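PDB 2I3D: hypothetical protein Atu1826 from Agrobacterium tumefaciens, which is of unknown function but has the fold of an alpha/beta hydrolase, and is probably a serine hydrolase. Local coordinates for residues P24-N29 against G37-S42; P48-L53 against F80-F85. One frame throughout, in Å; residues are numbered along the deposited sequence. Where two conformers were deposited one is given.

Interaction 1. Residues P24-N29 against G37-S42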
# COMPACT_ATOMS: atom_id res chain seq x y z
N PRO B 24 -10.80 -9.80 -14.27
CA PRO B 24 -11.49 -8.69 -13.57
C PRO B 24 -11.14 -7.29 -14.03
O PRO B 24 -11.74 -6.33 -13.54
CB PRO B 24 -11.06 -8.88 -12.11
CG PRO B 24 -9.75 -9.56 -12.19
CD PRO B 24 -9.71 -10.38 -13.46
N GLU B 25 -10.17 -7.15 -14.93
CA GLU B 25 -9.80 -5.82 -15.43
C GLU B 25 -10.95 -5.26 -16.26
O GLU B 25 -11.38 -5.91 -17.21
CB GLU B 25 -8.55 -5.88 -16.33
CG GLU B 25 -7.29 -6.40 -15.67
CD GLU B 25 -7.26 -7.93 -15.51
OE1 GLU B 25 -8.19 -8.63 -16.02
OE2 GLU B 25 -6.31 -8.44 -14.87
N VAL B 26 -11.41 -4.07 -15.90
CA VAL B 26 -12.48 -3.35 -16.61
C VAL B 26 -12.10 -1.89 -16.82
O VAL B 26 -11.26 -1.32 -16.10
CB VAL B 26 -13.86 -3.42 -15.88
CG1 VAL B 26 -14.35 -4.85 -15.82
CG2 VAL B 26 -13.81 -2.75 -14.44
N ILE B 27 -12.67 -1.31 -17.88
CA ILE B 27 -12.60 0.12 -18.15
C ILE B 27 -14.04 0.56 -18.32
O ILE B 27 -14.82 -0.12 -19.03
CB ILE B 27 -11.77 0.45 -19.45
CG1 ILE B 27 -10.26 0.31 -19.20
CG2 ILE B 27 -12.09 1.85 -19.94
CD1 ILE B 27 -9.41 0.39 -20.48
N PHE B 28 -14.42 1.64 -17.67
CA PHE B 28 -15.78 2.18 -17.87
C PHE B 28 -15.67 3.70 -17.94
O PHE B 28 -14.60 4.27 -17.70
CB PHE B 28 -16.76 1.71 -16.78
CG PHE B 28 -16.31 2.04 -15.37
CD1 PHE B 28 -16.76 3.20 -14.73
CD2 PHE B 28 -15.44 1.17 -14.68
CE1 PHE B 28 -16.35 3.49 -13.40
CE2 PHE B 28 -15.02 1.46 -13.39
CZ PHE B 28 -15.46 2.62 -12.75
N ASN B 29 -16.77 4.36 -18.30
CA ASN B 29 -16.72 5.79 -18.54
C ASN B 29 -17.10 6.57 -17.31
O ASN B 29 -18.15 6.31 -16.71
CB ASN B 29 -17.63 6.18 -19.71
CG ASN B 29 -17.10 5.68 -21.05
OD1 ASN B 29 -15.87 5.55 -21.26
ND2 ASN B 29 -18.02 5.39 -21.96
N GLY B 37 -10.88 -0.17 -13.48
CA GLY B 37 -11.40 -0.89 -12.31
C GLY B 37 -11.05 -2.36 -12.29
O GLY B 37 -10.42 -2.88 -13.25
N ARG B 38 -11.40 -3.00 -11.16
CA ARG B 38 -11.31 -4.45 -10.98
C ARG B 38 -12.65 -4.89 -10.43
O ARG B 38 -13.11 -4.36 -9.41
CB ARG B 38 -10.19 -4.84 -10.00
CG ARG B 38 -8.80 -4.43 -10.47
CD ARG B 38 -8.41 -5.19 -11.75
NE ARG B 38 -7.08 -4.81 -12.22
CZ ARG B 38 -6.82 -3.96 -13.21
NH1 ARG B 38 -7.80 -3.40 -13.90
NH2 ARG B 38 -5.57 -3.69 -13.54
N TYR B 39 -13.26 -5.85 -11.11
CA TYR B 39 -14.65 -6.20 -10.95
C TYR B 39 -14.84 -7.69 -10.79
O TYR B 39 -14.34 -8.46 -11.61
CB TYR B 39 -15.38 -5.71 -12.20
CG TYR B 39 -16.74 -6.27 -12.46
CD1 TYR B 39 -17.81 -6.05 -11.60
CD2 TYR B 39 -16.99 -6.97 -13.66
CE1 TYR B 39 -19.11 -6.55 -11.90
CE2 TYR B 39 -18.26 -7.45 -13.98
CZ TYR B 39 -19.31 -7.24 -13.10
OH TYR B 39 -20.56 -7.74 -13.44
N GLN B 40 -15.54 -8.10 -9.74
CA GLN B 40 -15.90 -9.52 -9.53
C GLN B 40 -17.38 -9.66 -9.28
O GLN B 40 -17.86 -9.35 -8.17
CB GLN B 40 -15.16 -10.14 -8.35
CG GLN B 40 -13.64 -10.13 -8.44
CD GLN B 40 -13.08 -11.34 -9.15
OE1 GLN B 40 -11.89 -11.36 -9.53
NE2 GLN B 40 -13.92 -12.37 -9.35
N PRO B 41 -18.14 -10.15 -10.29
CA PRO B 41 -19.57 -10.29 -10.04
C PRO B 41 -19.89 -11.46 -9.10
O PRO B 41 -19.17 -12.46 -9.07
CB PRO B 41 -20.15 -10.53 -11.44
CG PRO B 41 -19.05 -11.23 -12.18
CD PRO B 41 -17.75 -10.61 -11.64
N SER B 42 -20.97 -11.32 -8.35
CA SER B 42 -21.42 -12.41 -7.51
C SER B 42 -21.93 -13.61 -8.30
O SER B 42 -22.59 -13.45 -9.36
CB SER B 42 -22.54 -11.96 -6.58
OG SER B 42 -22.92 -13.04 -5.73
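Pro-24 enters the hairpin through its carbonyl: Tyr-39 N donates to Pro-24 O over 2.9 Å, in the carbonyl plane and on a lone pair. The same oxygen takes a CA-H...O contact from Arg-38, while the proline ring runs alongside the Gln-40 side chain, CB 3.7 Å from Gln-40 OE1. Glu-25, next along, faces Arg-38 in a non-hydrogen-bonded antiparallel pair. Its CG sits over the centre of the guanidinium, 3.5 Å from Arg-38 CZ, and the carboxylate plane is turned 53° from that of the guanidinium. Glu-25 OE2 stays 4.6 Å from Arg-38 NE and well out of the guanidinium plane, so no salt bridge forms. Val-26 pairs with Gly-37 through two backbone bonds, Val-26 N to Gly-37 O (3.1 Å) and Gly-37 N to Val-26 O (2.9 Å). Val-26 sends CG1 to Tyr-39 CB and lays CG2 against the Gly-37 carbonyl, on the face where Trp-113 of helix 101-117 packs. Past Val-26 the first strand turns away; Phe-28 touches Gly-37 marginally, CE2 4.5 Å from Gly-37 N, and its ring stacks on Trp-113. Gly-37 O is gripped twice, because the Arg-38 chain, bent at chi2 (-64°), folds back and brings NH1 within 2.7 Å of it, on the opposite face of the carbonyl plane from Val-26 N. That bond helps fix the guanidinium beneath the aliphatic part of Glu-25, whose carboxylate probably offsets its charge through space and also forms a long, weak ion pair with Lys-180 of the second subunit.

Interaction 2. Residues P48-L53 against F80-F85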
# COMPACT_ATOMS: atom_id res chain seq x y z
N PRO B 48 -25.88 -8.25 -3.32
CA PRO B 48 -25.61 -6.85 -3.03
C PRO B 48 -24.30 -6.44 -3.70
O PRO B 48 -23.46 -7.30 -3.97
CB PRO B 48 -25.44 -6.84 -1.51
CG PRO B 48 -24.93 -8.22 -1.17
CD PRO B 48 -25.73 -9.11 -2.14
N ILE B 49 -24.18 -5.14 -3.99
CA ILE B 49 -22.98 -4.56 -4.58
C ILE B 49 -22.09 -3.91 -3.50
O ILE B 49 -22.57 -3.23 -2.60
CB ILE B 49 -23.33 -3.51 -5.65
CG1 ILE B 49 -24.00 -4.23 -6.85
CG2 ILE B 49 -22.09 -2.76 -6.14
CD1 ILE B 49 -24.86 -3.33 -7.74
N ALA B 50 -20.79 -4.10 -3.64
CA ALA B 50 -19.85 -3.40 -2.76
C ALA B 50 -18.91 -2.56 -3.64
O ALA B 50 -18.37 -3.08 -4.61
CB ALA B 50 -19.05 -4.39 -1.92
N ILE B 51 -18.75 -1.28 -3.31
CA ILE B 51 -17.81 -0.38 -4.01
C ILE B 51 -16.71 -0.01 -3.01
O ILE B 51 -17.01 0.41 -1.87
CB ILE B 51 -18.52 0.94 -4.44
CG1 ILE B 51 -19.78 0.61 -5.29
CG2 ILE B 51 -17.59 1.85 -5.20
CD1 ILE B 51 -19.54 -0.05 -6.68
N ILE B 52 -15.46 -0.13 -3.44
CA ILE B 52 -14.30 0.10 -2.55
C ILE B 52 -13.50 1.30 -3.06
O ILE B 52 -13.11 1.30 -4.27
CB ILE B 52 -13.36 -1.15 -2.50
CG1 ILE B 52 -14.16 -2.46 -2.50
CG2 ILE B 52 -12.38 -1.02 -1.29
CD1 ILE B 52 -15.05 -2.68 -1.28
N LEU B 53 -13.24 2.29 -2.18
CA LEU B 53 -12.67 3.58 -2.56
C LEU B 53 -11.31 3.82 -1.91
O LEU B 53 -11.16 3.57 -0.71
CB LEU B 53 -13.66 4.73 -2.22
CG LEU B 53 -15.02 4.55 -2.90
CD1 LEU B 53 -16.07 5.56 -2.38
CD2 LEU B 53 -14.86 4.59 -4.43
N PHE B 80 -20.70 -10.66 -2.38
CA PHE B 80 -21.06 -9.38 -2.99
C PHE B 80 -20.53 -9.30 -4.43
O PHE B 80 -19.45 -9.82 -4.75
CB PHE B 80 -20.42 -8.21 -2.22
CG PHE B 80 -21.12 -7.84 -0.93
CD1 PHE B 80 -21.07 -8.69 0.17
CD2 PHE B 80 -21.79 -6.61 -0.81
CE1 PHE B 80 -21.71 -8.34 1.37
CE2 PHE B 80 -22.44 -6.26 0.38
CZ PHE B 80 -22.38 -7.11 1.48
N THR B 81 -21.28 -8.63 -5.30
CA THR B 81 -20.72 -8.15 -6.57
C THR B 81 -19.84 -6.96 -6.18
O THR B 81 -20.32 -6.01 -5.55
CB THR B 81 -21.84 -7.70 -7.52
OG1 THR B 81 -22.51 -8.88 -7.99
CG2 THR B 81 -21.29 -6.87 -8.70
N THR B 82 -18.57 -7.00 -6.56
CA THR B 82 -17.59 -6.08 -5.94
C THR B 82 -16.80 -5.34 -6.98
O THR B 82 -16.33 -5.95 -7.95
CB THR B 82 -16.62 -6.83 -4.91
OG1 THR B 82 -17.39 -7.69 -4.08
CG2 THR B 82 -15.86 -5.84 -4.03
N LEU B 83 -16.62 -4.03 -6.78
CA LEU B 83 -15.81 -3.21 -7.69
C LEU B 83 -14.88 -2.33 -6.87
O LEU B 83 -15.35 -1.67 -5.96
CB LEU B 83 -16.72 -2.31 -8.54
CG LEU B 83 -16.01 -1.32 -9.47
CD1 LEU B 83 -15.33 -2.06 -10.65
CD2 LEU B 83 -16.99 -0.30 -9.96
N ARG B 84 -13.57 -2.35 -7.16
CA ARG B 84 -12.68 -1.27 -6.76
C ARG B 84 -12.22 -0.59 -8.04
O ARG B 84 -12.17 -1.20 -9.11
CB ARG B 84 -11.48 -1.76 -5.94
CG ARG B 84 -10.60 -2.84 -6.66
CD ARG B 84 -9.54 -3.39 -5.67
NE ARG B 84 -8.39 -3.98 -6.36
CZ ARG B 84 -8.37 -5.22 -6.86
NH1 ARG B 84 -9.43 -6.03 -6.78
NH2 ARG B 84 -7.27 -5.66 -7.44
N PHE B 85 -11.88 0.68 -7.94
CA PHE B 85 -11.40 1.39 -9.15
C PHE B 85 -10.49 2.56 -8.79
O PHE B 85 -10.49 3.03 -7.66
CB PHE B 85 -12.61 1.90 -9.96
CG PHE B 85 -13.32 3.07 -9.33
CD1 PHE B 85 -13.00 4.38 -9.71
CD2 PHE B 85 -14.29 2.87 -8.33
CE1 PHE B 85 -13.62 5.48 -9.10
CE2 PHE B 85 -14.91 3.99 -7.71
CZ PHE B 85 -14.57 5.28 -8.11
O HOH W 1 -10.50 1.54 -5.15
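One face of the Phe-80 ring carries Pro-48, whose CG stands 3.6 Å from the centroid and 15° off the normal, a CH-pi contact with the side chains crossing at about a right angle. At the ring's edge, in plane, lies the backbone C of Ile-49, and Ala-50 CB approaches obliquely; Phe-75 and Trp-125 add edge-to-face partners. At the far end, Phe-85 receives Ile-51 CG2 at its edge. Its chi1 of 73° sets CG between the backbone N and carbonyl carbon, and the ring lies alongside Leu-53. Four parallel-strand bonds join the backbones: Thr-81 N to Pro-48 O, Ala-50 N to Thr-81 O (2.7 Å), Leu-83 N to Ala-50 O and Ile-52 N to Leu-83 O. Ile-51 CD1 rests on Leu-83 CB (4.1 Å) on the face that meets helix 101-117, whereas Ala-50, Ile-52 and Thr-82 face helix 66-77. Past Ile-52 a water takes over, donating to Ile-52 O (2.8 Å) and Phe-85 O (2.9 Å). This is the strand pairing of a beta-alpha-beta unit, connected by helix 66-77, in an alpha/beta hydrolase-type central sheet. Its side-chain contacts are apolar; Thr-81 OG1 and Arg-84 find partners outside it, Ser-42 N and, by cation-pi contact, Phe-72.

How the interactions relate
From the N terminus, interaction 1 comes first, closing the hairpin of strands 25-30 and 33-40 across a short turn. Interaction 2 follows in series, neither nested in it nor crossing it, and closes a longer loop: the beta-alpha-beta unit that runs from strand 49-53 through helix 66-77 to strand 81-85. In the sheet the two meet directly, since strand 81-85 lies between 33-40 and 49-53. Arg-38 N lies 2.8 Å from Arg-84 O, and Ser-42 N lies 2.9 Å from Thr-81 OG1, both probable hydrogen bonds. Together they tie the outer antiparallel hairpin to the parallel strands of the central sheet.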